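Local coordinates for protein Myo-inositol dehydrogenase (Corynebacterium glutamicum, PDB 3EUW) that probably catalyses the NAD+-dependent oxidation of myo-inositol, as a tetrameric member of the Gfo/Idh/MocA family of oxidoreductases, at residues P57-R63 and R84-I90; A116-L121 and G302-F307; I134-V138 and M249-D253; V192-G196 and A319-A324. All coordinates share one frame; numbering follows the deposited sequence.

Interaction 1: P57-R63 and R84-I90; sequences PDEVFAR and RAVERGI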
loop_
_atom_site.group_PDB
_atom_site.type_symbol
_atom_site.label_atom_id
_atom_site.label_comp_id
_atom_site.label_asym_id
_atom_site.label_seq_id
_atom_site.Cartn_x
_atom_site.Cartn_y
_atom_site.Cartn_z
ATOM N N PRO A 57 25.083 4.931 -43.104
ATOM C CA PRO A 57 24.661 6.297 -42.781
ATOM C C PRO A 57 24.790 7.207 -44.012
ATOM O O PRO A 57 24.060 8.190 -44.151
ATOM C CB PRO A 57 25.596 6.694 -41.630
ATOM C CG PRO A 57 26.769 5.769 -41.774
ATOM C CD PRO A 57 26.140 4.473 -42.187
ATOM N N ASP A 58 25.722 6.869 -44.902
ATOM C CA ASP A 58 25.917 7.632 -46.136
ATOM C C ASP A 58 24.606 7.676 -46.913
ATOM O O ASP A 58 24.238 8.708 -47.466
ATOM C CB ASP A 58 26.989 6.978 -47.013
ATOM C CG ASP A 58 28.381 7.502 -46.728
ATOM O OD1 ASP A 58 28.566 8.224 -45.725
ATOM O OD2 ASP A 58 29.299 7.182 -47.513
ATOM N N GLU A 59 23.909 6.544 -46.951
ATOM C CA GLU A 59 22.637 6.446 -47.655
ATOM C C GLU A 59 21.559 7.280 -46.969
ATOM O O GLU A 59 20.622 7.730 -47.617
ATOM C CB GLU A 59 22.200 4.985 -47.748
ATOM C CG GLU A 59 23.212 4.113 -48.478
ATOM C CD GLU A 59 22.893 2.635 -48.385
ATOM O OE1 GLU A 59 21.893 2.195 -48.994
ATOM O OE2 GLU A 59 23.641 1.914 -47.693
ATOM N N VAL A 60 21.692 7.477 -45.660
ATOM C CA VAL A 60 20.739 8.292 -44.918
ATOM C C VAL A 60 20.966 9.759 -45.270
ATOM O O VAL A 60 20.066 10.456 -45.727
ATOM C CB VAL A 60 20.932 8.154 -43.387
ATOM C CG1 VAL A 60 20.112 9.213 -42.665
ATOM C CG2 VAL A 60 20.528 6.768 -42.929
ATOM N N PHE A 61 22.190 10.216 -45.043
ATOM C CA PHE A 61 22.565 11.595 -45.298
ATOM C C PHE A 61 22.579 11.978 -46.777
ATOM O O PHE A 61 22.894 13.117 -47.133
ATOM C CB PHE A 61 23.915 11.876 -44.642
ATOM C CG PHE A 61 23.855 11.872 -43.144
ATOM C CD1 PHE A 61 23.092 12.818 -42.466
ATOM C CD2 PHE A 61 24.525 10.903 -42.407
ATOM C CE1 PHE A 61 22.993 12.798 -41.072
ATOM C CE2 PHE A 61 24.431 10.878 -41.015
ATOM C CZ PHE A 61 23.661 11.829 -40.348
ATOM N N ALA A 62 22.241 11.022 -47.633
ATOM C CA ALA A 62 22.168 11.292 -49.054
ATOM C C ALA A 62 20.843 12.008 -49.281
ATOM O O ALA A 62 20.681 12.708 -50.275
ATOM C CB ALA A 62 22.214 9.988 -49.858
ATOM N N ARG A 63 19.903 11.836 -48.348
ATOM C CA ARG A 63 18.585 12.470 -48.452
ATOM C C ARG A 63 18.708 13.945 -48.106
ATOM O O ARG A 63 19.701 14.365 -47.508
ATOM C CB ARG A 63 17.574 11.820 -47.490
ATOM C CG ARG A 63 17.382 10.316 -47.665
ATOM C CD ARG A 63 16.394 9.759 -46.632
ATOM N NE ARG A 63 15.041 10.283 -46.808
ATOM C CZ ARG A 63 14.079 9.673 -47.491
ATOM N NH1 ARG A 63 14.316 8.502 -48.066
ATOM N NH2 ARG A 63 12.883 10.233 -47.614
ATOM N N ARG A 84 27.993 14.076 -37.851
ATOM C CA ARG A 84 27.446 14.172 -39.201
ATOM C C ARG A 84 26.113 14.912 -39.242
ATOM O O ARG A 84 25.895 15.780 -40.090
ATOM C CB ARG A 84 27.230 12.788 -39.805
ATOM C CG ARG A 84 28.471 11.930 -39.949
ATOM C CD ARG A 84 28.139 10.762 -40.864
ATOM N NE ARG A 84 29.200 9.769 -40.974
ATOM C CZ ARG A 84 29.259 8.864 -41.946
ATOM N NH1 ARG A 84 28.323 8.842 -42.888
ATOM N NH2 ARG A 84 30.244 7.976 -41.969
ATOM N N ALA A 85 25.217 14.552 -38.331
ATOM C CA ALA A 85 23.903 15.174 -38.289
ATOM C C ALA A 85 24.012 16.661 -37.987
ATOM O O ALA A 85 23.458 17.494 -38.703
ATOM C CB ALA A 85 23.036 14.487 -37.244
ATOM N N VAL A 86 24.733 16.990 -36.926
ATOM C CA VAL A 86 24.907 18.379 -36.534
ATOM C C VAL A 86 25.588 19.212 -37.628
ATOM O O VAL A 86 25.200 20.351 -37.871
ATOM C CB VAL A 86 25.713 18.473 -35.211
ATOM C CG1 VAL A 86 26.146 19.898 -34.959
ATOM C CG2 VAL A 86 24.858 17.993 -34.055
ATOM N N GLU A 87 26.590 18.642 -38.294
ATOM C CA GLU A 87 27.293 19.364 -39.353
ATOM C C GLU A 87 26.355 19.719 -40.501
ATOM O O GLU A 87 26.641 20.620 -41.293
ATOM C CB GLU A 87 28.474 18.548 -39.881
ATOM C CG GLU A 87 29.539 18.260 -38.832
ATOM C CD GLU A 87 30.811 17.670 -39.421
ATOM O OE1 GLU A 87 30.718 16.765 -40.282
ATOM O OE2 GLU A 87 31.907 18.111 -39.009
ATOM N N ARG A 88 25.241 19.000 -40.599
ATOM C CA ARG A 88 24.260 19.282 -41.637
ATOM C C ARG A 88 23.066 20.023 -41.052
ATOM O O ARG A 88 22.021 20.139 -41.688
ATOM C CB ARG A 88 23.800 17.994 -42.325
ATOM C CG ARG A 88 24.830 17.427 -43.293
ATOM C CD ARG A 88 24.178 16.499 -44.302
ATOM N NE ARG A 88 23.081 17.162 -45.001
ATOM C CZ ARG A 88 22.213 16.541 -45.791
ATOM N NH1 ARG A 88 22.313 15.235 -45.990
ATOM N NH2 ARG A 88 21.232 17.223 -46.372
ATOM N N GLY A 89 23.233 20.530 -39.833
ATOM C CA GLY A 89 22.166 21.265 -39.177
ATOM C C GLY A 89 20.953 20.415 -38.853
ATOM O O GLY A 89 19.854 20.931 -38.665
ATOM N N ILE A 90 21.139 19.104 -38.795
ATOM C CA ILE A 90 20.032 18.212 -38.480
ATOM C C ILE A 90 20.061 17.854 -36.999
ATOM O O ILE A 90 21.050 17.307 -36.500
ATOM C CB ILE A 90 20.114 16.910 -39.278
ATOM C CG1 ILE A 90 20.234 17.217 -40.772
ATOM C CG2 ILE A 90 18.877 16.058 -38.991
ATOM C CD1 ILE A 90 20.513 15.981 -41.625
#
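F61 lies across the start of the R84-I90 segment and takes the largest share of the contact. Its CG is anti to the carbonyl carbon (chi1 -69°), which carries the ring toward helix 78-87. CE2 meets CB of R84 at 3.6 Å and also lies against CD of the same side chain. CZ approaches the backbone N of A85 at 3.7 Å. R84 CB and A85 N come to the ring obliquely. I90 comes in at the ring edge instead, with its CD1 4.1 Å from F61 CE1.

The extended R84 side chain runs past F61 to the N-terminal end of segment P57-R63. There P57 covers one face of the guanidinium, with its CG 3.6 Å from R84 NH1. D58 takes the guanidinium edge in a salt bridge, OD1 to NH1 at 2.9 Å. OD1 is tilted 27° out of the guanidinium plane, and the N-H...O angle is 135°. D80 pairs with NE of R84, so this arginine has two acidic partners.

R88 reaches over from the far end of the helix, its chain bent at chi3. Its NH1 donates to O of R63 at 3.1 Å, with the acceptor close to the guanidinium plane. NH2 adds a weak bond to the same oxygen. G89, with positive phi, closes the helix in a Schellman motif and turns the chain to I90.

F61, A85 and I90 all rest on I69 of strand 68-71. The arrangement is that of neighbouring beta-alpha-beta crossovers packed on the sheet of a Rossmann fold.

Interaction 2: A116-L121 and G302-F307; sequences ASKVML and GFSPNF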
loop_
_atom_site.group_PDB
_atom_site.type_symbol
_atom_site.label_atom_id
_atom_site.label_comp_id
_atom_site.label_asym_id
_atom_site.label_seq_id
_atom_site.Cartn_x
_atom_site.Cartn_y
_atom_site.Cartn_z
ATOM N N ALA A 116 26.420 21.781 -31.083
ATOM C CA ALA A 116 26.034 20.955 -29.941
ATOM C C ALA A 116 24.613 21.249 -29.462
ATOM O O ALA A 116 23.960 20.389 -28.882
ATOM C CB ALA A 116 27.017 21.156 -28.798
ATOM N N SER A 117 24.138 22.461 -29.715
ATOM C CA SER A 117 22.798 22.857 -29.296
ATOM C C SER A 117 21.693 22.083 -30.013
ATOM O O SER A 117 20.530 22.165 -29.631
ATOM C CB SER A 117 22.593 24.363 -29.522
ATOM O OG SER A 117 22.595 24.695 -30.904
ATOM N N LYS A 118 22.056 21.341 -31.054
ATOM C CA LYS A 118 21.074 20.559 -31.802
ATOM C C LYS A 118 21.047 19.111 -31.320
ATOM O O LYS A 118 20.400 18.249 -31.917
ATOM C CB LYS A 118 21.377 20.614 -33.302
ATOM C CG LYS A 118 20.993 21.943 -33.946
ATOM C CD LYS A 118 21.302 21.958 -35.441
ATOM C CE LYS A 118 20.844 23.267 -36.099
ATOM N NZ LYS A 118 19.353 23.412 -36.091
ATOM N N VAL A 119 21.747 18.850 -30.223
ATOM C CA VAL A 119 21.782 17.504 -29.682
ATOM C C VAL A 119 20.924 17.366 -28.432
ATOM O O VAL A 119 21.013 18.178 -27.509
ATOM C CB VAL A 119 23.223 17.075 -29.328
ATOM C CG1 VAL A 119 23.237 15.620 -28.876
ATOM C CG2 VAL A 119 24.127 17.251 -30.528
HETATM N N MSE A 120 20.063 16.358 -28.426
HETATM C CA MSE A 120 19.255 16.069 -27.260
HETATM C C MSE A 120 19.726 14.716 -26.741
HETATM O O MSE A 120 19.841 13.764 -27.512
HETATM C CB MSE A 120 17.777 15.969 -27.615
HETATM C CG MSE A 120 16.973 15.614 -26.396
HETATM SE SE MSE A 120 15.087 15.716 -26.776
HETATM C CE MSE A 120 14.342 15.290 -24.985
ATOM N N LEU A 121 20.013 14.619 -25.449
ATOM C CA LEU A 121 20.469 13.346 -24.899
ATOM C C LEU A 121 19.280 12.552 -24.410
ATOM O O LEU A 121 18.385 13.095 -23.754
ATOM C CB LEU A 121 21.487 13.549 -23.782
ATOM C CG LEU A 121 22.797 12.970 -24.325
ATOM C CD1 LEU A 121 23.570 14.054 -25.069
ATOM C CD2 LEU A 121 23.621 12.398 -23.215
ATOM N N GLY A 302 16.520 24.812 -28.631
ATOM C CA GLY A 302 17.411 23.941 -27.879
ATOM C C GLY A 302 16.732 22.718 -27.285
ATOM O O GLY A 302 15.513 22.572 -27.348
ATOM N N PHE A 303 17.522 21.838 -26.686
ATOM C CA PHE A 303 16.982 20.614 -26.106
ATOM C C PHE A 303 17.344 20.423 -24.644
ATOM O O PHE A 303 18.277 21.040 -24.125
ATOM C CB PHE A 303 17.489 19.396 -26.882
ATOM C CG PHE A 303 17.004 19.327 -28.290
ATOM C CD1 PHE A 303 15.669 19.064 -28.569
ATOM C CD2 PHE A 303 17.882 19.512 -29.344
ATOM C CE1 PHE A 303 15.216 18.981 -29.880
ATOM C CE2 PHE A 303 17.434 19.432 -30.661
ATOM C CZ PHE A 303 16.100 19.166 -30.925
ATOM N N SER A 304 16.598 19.540 -23.995
ATOM C CA SER A 304 16.834 19.199 -22.603
ATOM C C SER A 304 16.293 17.789 -22.368
ATOM O O SER A 304 15.121 17.527 -22.600
ATOM C CB SER A 304 16.118 20.181 -21.675
ATOM O OG SER A 304 16.355 19.824 -20.326
ATOM N N PRO A 305 17.152 16.857 -21.946
ATOM C CA PRO A 305 18.581 16.989 -21.628
ATOM C C PRO A 305 19.394 17.420 -22.851
ATOM O O PRO A 305 19.086 17.026 -23.981
ATOM C CB PRO A 305 18.969 15.580 -21.182
ATOM C CG PRO A 305 17.689 15.008 -20.666
ATOM C CD PRO A 305 16.703 15.477 -21.697
ATOM N N ASN A 306 20.437 18.209 -22.613
ATOM C CA ASN A 306 21.297 18.678 -23.691
ATOM C C ASN A 306 22.644 17.951 -23.749
ATOM O O ASN A 306 22.940 17.063 -22.939
ATOM C CB ASN A 306 21.552 20.186 -23.564
ATOM C CG ASN A 306 22.273 20.557 -22.285
ATOM O OD1 ASN A 306 23.221 19.888 -21.866
ATOM N ND2 ASN A 306 21.843 21.645 -21.666
ATOM N N PHE A 307 23.460 18.358 -24.715
ATOM C CA PHE A 307 24.777 17.782 -24.912
ATOM C C PHE A 307 25.572 17.834 -23.610
ATOM O O PHE A 307 26.187 16.850 -23.203
ATOM C CB PHE A 307 25.518 18.566 -26.000
ATOM C CG PHE A 307 26.830 17.960 -26.403
ATOM C CD1 PHE A 307 26.891 17.017 -27.422
ATOM C CD2 PHE A 307 28.012 18.345 -25.769
ATOM C CE1 PHE A 307 28.114 16.463 -27.812
ATOM C CE2 PHE A 307 29.238 17.796 -26.149
ATOM C CZ PHE A 307 29.290 16.854 -27.172
HETATM O O HOH W 1 22.128 20.308 -26.708
HETATM O O HOH W 2 20.323 22.042 -26.993
#
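This is a loop-on-strand contact, in which G302-F307 runs beside strand 119-121, one of the two outermost strands of the Rossmann sheet within the chain. Strand 119-121 bonds to A92 and C94 on its inner side. On the loop side, L121 N donates to P305 O at 3.0 Å. Two waters bridge further backbone atoms. One joins A116 O and V119 O to F307 N, and the other joins S117 O to F303 N.

Side chains flank this backbone seam. The selenomethionine M120 and F303 cross at about a right angle. M120 CB sits 3.5 Å from F303 CG, and SE lies 4.8 Å from the ring centroid, an oblique Met-aromatic contact. F293 of helix 283-299 also meets the F303 ring. F307 has its CG anti to the backbone N (chi1 -173°), which sets its ring against A116 and V119. A116 CB lies over one face of the ring, 4.0 Å from CG, while V119 CB stands at the ring edge.

A cis peptide precedes P305. N306 then caps the next helix, with its OD1 accepting from D309 N. The whole is an edge strand lined by an interhelical loop that ends in the N-cap of helix 307-326.

Interaction 3: I134-V138 and M249-D253; sequences INARV and MLAAD
L250 projects from an edge strand into a hollow on helix 129-139, in the C-terminal domain of the Gfo/Idh/MocA fold, a mixed sheet with helices packed on it. The short helix and strand segments run nearly antiparallel, at 171°, with their axes 9.5 Å apart. The hollow is made by I134, R137 and V138, which lie on one side of the helix. L250 CD1 enters this hollow. It is 3.9 Å from both R137 CB and V138 CG2, so this methyl sits in the notch between two consecutive residues.

I134 is the bump that goes the other way. Its CG1 is anti to the carbonyl carbon (chi1 -63°), and its CD1 passes L250 to reach the strand two residues on. There it fits against the small A252, 3.5 Å from CB. Its other branch, CG2, stays behind against L250 CB at 4.0 Å. I134 and L250 lie alongside each other, pointing opposite ways. L241 and A243 of the next strand, and F185 of helix 169-185, also pack on I134.

The edge does not end here. M249 to A252 pair in an antiparallel ladder with a strand of the second subunit, whose V260 also packs on I134 and R137. R137 forms a salt bridge through NH2 with E142. Its chain, bent at chi3, lays the guanidinium against L250, whose CD2 lies over the centre of one face, 4.0 Å above its plane.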
loop_
_atom_site.group_PDB
_atom_site.type_symbol
_atom_site.label_atom_id
_atom_site.label_comp_id
_atom_site.label_asym_id
_atom_site.label_seq_id
_atom_site.Cartn_x
_atom_site.Cartn_y
_atom_site.Cartn_z
ATOM N N ILE A 134 7.531 14.302 -9.577
ATOM C CA ILE A 134 8.302 14.566 -8.372
ATOM C C ILE A 134 9.252 15.743 -8.564
ATOM O O ILE A 134 9.386 16.584 -7.685
ATOM C CB ILE A 134 9.123 13.325 -7.956
ATOM C CG1 ILE A 134 8.177 12.178 -7.609
ATOM C CG2 ILE A 134 10.026 13.663 -6.759
ATOM C CD1 ILE A 134 8.895 10.886 -7.203
ATOM N N ASN A 135 9.911 15.801 -9.715
ATOM C CA ASN A 135 10.844 16.892 -9.985
ATOM C C ASN A 135 10.139 18.253 -10.016
ATOM O O ASN A 135 10.596 19.214 -9.393
ATOM C CB ASN A 135 11.577 16.647 -11.303
ATOM C CG ASN A 135 12.630 17.700 -11.579
ATOM O OD1 ASN A 135 12.316 18.786 -12.065
ATOM N ND2 ASN A 135 13.884 17.395 -11.249
ATOM N N ALA A 136 9.019 18.316 -10.729
ATOM C CA ALA A 136 8.224 19.535 -10.856
ATOM C C ALA A 136 7.590 19.962 -9.536
ATOM O O ALA A 136 7.508 21.151 -9.223
ATOM C CB ALA A 136 7.129 19.333 -11.903
ATOM N N ARG A 137 7.125 18.987 -8.762
ATOM C CA ARG A 137 6.489 19.308 -7.494
ATOM C C ARG A 137 7.542 19.777 -6.497
ATOM O O ARG A 137 7.282 20.665 -5.692
ATOM C CB ARG A 137 5.695 18.102 -6.985
ATOM C CG ARG A 137 4.535 17.740 -7.918
ATOM C CD ARG A 137 3.833 16.444 -7.519
ATOM N NE ARG A 137 3.190 16.537 -6.213
ATOM C CZ ARG A 137 2.527 15.545 -5.630
ATOM N NH1 ARG A 137 2.413 14.369 -6.236
ATOM N NH2 ARG A 137 1.978 15.726 -4.438
ATOM N N VAL A 138 8.737 19.195 -6.565
ATOM C CA VAL A 138 9.806 19.622 -5.673
ATOM C C VAL A 138 10.173 21.066 -6.036
ATOM O O VAL A 138 10.316 21.919 -5.157
ATOM C CB VAL A 138 11.066 18.717 -5.804
ATOM C CG1 VAL A 138 12.271 19.394 -5.141
ATOM C CG2 VAL A 138 10.808 17.353 -5.132
HETATM N N MSE A 249 8.271 14.596 2.087
HETATM C CA MSE A 249 8.957 13.700 1.175
HETATM C C MSE A 249 8.034 13.280 0.056
HETATM O O MSE A 249 6.830 13.143 0.247
HETATM C CB MSE A 249 9.441 12.431 1.891
HETATM C CG MSE A 249 9.627 11.212 0.941
HETATM SE SE MSE A 249 10.301 9.704 1.913
HETATM C CE MSE A 249 8.715 9.132 2.912
ATOM N N LEU A 250 8.624 13.074 -1.111
ATOM C CA LEU A 250 7.909 12.627 -2.291
ATOM C C LEU A 250 8.673 11.404 -2.751
ATOM O O LEU A 250 9.880 11.465 -2.952
ATOM C CB LEU A 250 7.931 13.703 -3.378
ATOM C CG LEU A 250 7.011 14.899 -3.119
ATOM C CD1 LEU A 250 7.265 15.983 -4.137
ATOM C CD2 LEU A 250 5.546 14.444 -3.181
ATOM N N ALA A 251 7.985 10.284 -2.897
ATOM C CA ALA A 251 8.654 9.077 -3.336
ATOM C C ALA A 251 7.816 8.408 -4.414
ATOM O O ALA A 251 6.593 8.556 -4.428
ATOM C CB ALA A 251 8.864 8.126 -2.151
ATOM N N ALA A 252 8.488 7.697 -5.316
ATOM C CA ALA A 252 7.833 6.989 -6.397
ATOM C C ALA A 252 8.025 5.492 -6.216
ATOM O O ALA A 252 9.140 5.021 -6.016
ATOM C CB ALA A 252 8.398 7.428 -7.753
ATOM N N ASP A 253 6.919 4.756 -6.278
ATOM C CA ASP A 253 6.941 3.309 -6.137
ATOM C C ASP A 253 7.253 2.709 -7.491
ATOM O O ASP A 253 7.337 3.417 -8.502
ATOM C CB ASP A 253 5.570 2.765 -5.701
ATOM C CG ASP A 253 5.179 3.178 -4.295
ATOM O OD1 ASP A 253 6.006 3.035 -3.367
ATOM O OD2 ASP A 253 4.022 3.629 -4.115
#

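Interaction 4: V192-G196 and A319-A324; sequences VTATG and ACLESA
A194 and S323 make the direct polar link. The backbone N of A194 donates to S323 OG at 2.9 Å, with an angle of 151° at the hydrogen. S323 holds OG anti to its own backbone N (chi1 175°), which turns the hydroxyl to the strand. The same OG bonds to R328 O, so the serine ties the strand to the chain just beyond the helix.

Around this bond the fit is close and built from small groups. A194 CB presses on C320 O at 3.3 Å. The CA of A324 makes a CA-H...O contact with A194 O at 3.2 Å. At the start of the strand segment, V192 spreads over the previous helical turn. Its CB meets A319 CB at 3.9 Å, and its CG1 touches C320 SG at 3.8 Å. The small side chains are consistent with the close approach of the short axes, 6.2 Å, crossing at -61°.

Two waters fill in further along. One donates to A194 O and to S323 O. The other accepts from G196 N and donates to A324 O.

In the next shell, V215 of strand 212-219 packs on A194 and C320, and F171 of helix 169-185 covers C320 and A324. V330 pairs with V192 and packs on S323. T193 and T195 point to the other side of the sheet, where they meet T193 and R218 of the third subunit. This is a sheet layered between its own helix and a neighbouring subunit, consistent with the tetramers formed through the C-terminal sheets in this family.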
loop_
_atom_site.group_PDB
_atom_site.type_symbol
_atom_site.label_atom_id
_atom_site.label_comp_id
_atom_site.label_asym_id
_atom_site.label_seq_id
_atom_site.Cartn_x
_atom_site.Cartn_y
_atom_site.Cartn_z
ATOM N N VAL A 192 32.043 13.780 -5.112
ATOM C CA VAL A 192 31.584 12.454 -5.462
ATOM C C VAL A 192 32.251 11.360 -4.639
ATOM O O VAL A 192 33.473 11.301 -4.538
ATOM C CB VAL A 192 31.843 12.172 -6.951
ATOM C CG1 VAL A 192 31.498 10.735 -7.286
ATOM C CG2 VAL A 192 31.010 13.124 -7.801
ATOM N N THR A 193 31.430 10.499 -4.048
ATOM C CA THR A 193 31.930 9.387 -3.247
ATOM C C THR A 193 31.266 8.108 -3.747
ATOM O O THR A 193 30.054 8.072 -3.938
ATOM C CB THR A 193 31.610 9.587 -1.762
ATOM O OG1 THR A 193 32.041 10.891 -1.365
ATOM C CG2 THR A 193 32.340 8.569 -0.910
ATOM N N ALA A 194 32.052 7.062 -3.968
ATOM C CA ALA A 194 31.487 5.813 -4.463
ATOM C C ALA A 194 32.166 4.598 -3.865
ATOM O O ALA A 194 33.371 4.606 -3.619
ATOM C CB ALA A 194 31.579 5.758 -6.000
ATOM N N THR A 195 31.379 3.546 -3.662
ATOM C CA THR A 195 31.864 2.298 -3.097
ATOM C C THR A 195 31.384 1.137 -3.974
ATOM O O THR A 195 30.188 1.010 -4.243
ATOM C CB THR A 195 31.309 2.113 -1.680
ATOM O OG1 THR A 195 31.604 3.279 -0.906
ATOM C CG2 THR A 195 31.928 0.897 -1.016
ATOM N N GLY A 196 32.309 0.296 -4.419
ATOM C CA GLY A 196 31.926 -0.829 -5.256
ATOM C C GLY A 196 32.236 -2.143 -4.578
ATOM O O GLY A 196 33.151 -2.222 -3.764
ATOM N N ALA A 319 34.149 10.128 -12.108
ATOM C CA ALA A 319 34.518 10.502 -10.753
ATOM C C ALA A 319 34.147 9.369 -9.805
ATOM O O ALA A 319 34.888 9.084 -8.856
ATOM C CB ALA A 319 33.824 11.793 -10.336
ATOM N N CYS A 320 33.011 8.717 -10.069
ATOM C CA CYS A 320 32.549 7.598 -9.242
ATOM C C CYS A 320 33.555 6.459 -9.269
ATOM O O CYS A 320 33.968 5.971 -8.219
ATOM C CB CYS A 320 31.199 7.052 -9.724
ATOM S SG CYS A 320 29.753 8.039 -9.309
ATOM N N LEU A 321 33.934 6.035 -10.472
ATOM C CA LEU A 321 34.892 4.953 -10.645
ATOM C C LEU A 321 36.190 5.264 -9.920
ATOM O O LEU A 321 36.746 4.409 -9.233
ATOM C CB LEU A 321 35.191 4.723 -12.135
ATOM C CG LEU A 321 36.205 3.618 -12.469
ATOM C CD1 LEU A 321 35.701 2.285 -11.949
ATOM C CD2 LEU A 321 36.422 3.542 -13.970
ATOM N N GLU A 322 36.676 6.489 -10.077
ATOM C CA GLU A 322 37.923 6.888 -9.430
ATOM C C GLU A 322 37.800 6.844 -7.905
ATOM O O GLU A 322 38.721 6.404 -7.216
ATOM C CB GLU A 322 38.313 8.290 -9.883
ATOM C CG GLU A 322 39.787 8.439 -10.202
ATOM C CD GLU A 322 40.551 9.020 -9.052
ATOM O OE1 GLU A 322 40.066 10.012 -8.474
ATOM O OE2 GLU A 322 41.632 8.505 -8.727
ATOM N N SER A 323 36.667 7.312 -7.382
ATOM C CA SER A 323 36.435 7.299 -5.940
ATOM C C SER A 323 36.393 5.850 -5.453
ATOM O O SER A 323 37.019 5.499 -4.459
ATOM C CB SER A 323 35.108 7.987 -5.600
ATOM O OG SER A 323 34.822 7.886 -4.213
ATOM N N ALA A 324 35.660 5.010 -6.170
ATOM C CA ALA A 324 35.532 3.607 -5.787
ATOM C C ALA A 324 36.879 2.905 -5.792
ATOM O O ALA A 324 37.146 2.058 -4.946
ATOM C CB ALA A 324 34.586 2.895 -6.722
HETATM O O HOH W 3 35.493 5.752 -2.169
HETATM O O HOH W 4 35.073 0.482 -3.944
#

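Interactions 1 and 2 pack on or beside the Rossmann sheet and touch through V86 and V119. Interactions 3 and 4 reach the larger mixed sheet, at different strands, with centres about 26 Å apart. Helix 307-326 joins the two halves: its first turn begins in interaction 2, and its later turns carry interaction 4. Interactions 1 and 2 are partly buried. The first relies on an aromatic ring flanked by arginine bonds to a carboxylate and a carbonyl, the second on backbone, waters and packing of two phenylalanines. Interactions 3 and 4 are buried. The third is apolar across its segments, while the fourth adds a serine bond and bridging waters. Other subunits reach only interactions 3 and 4.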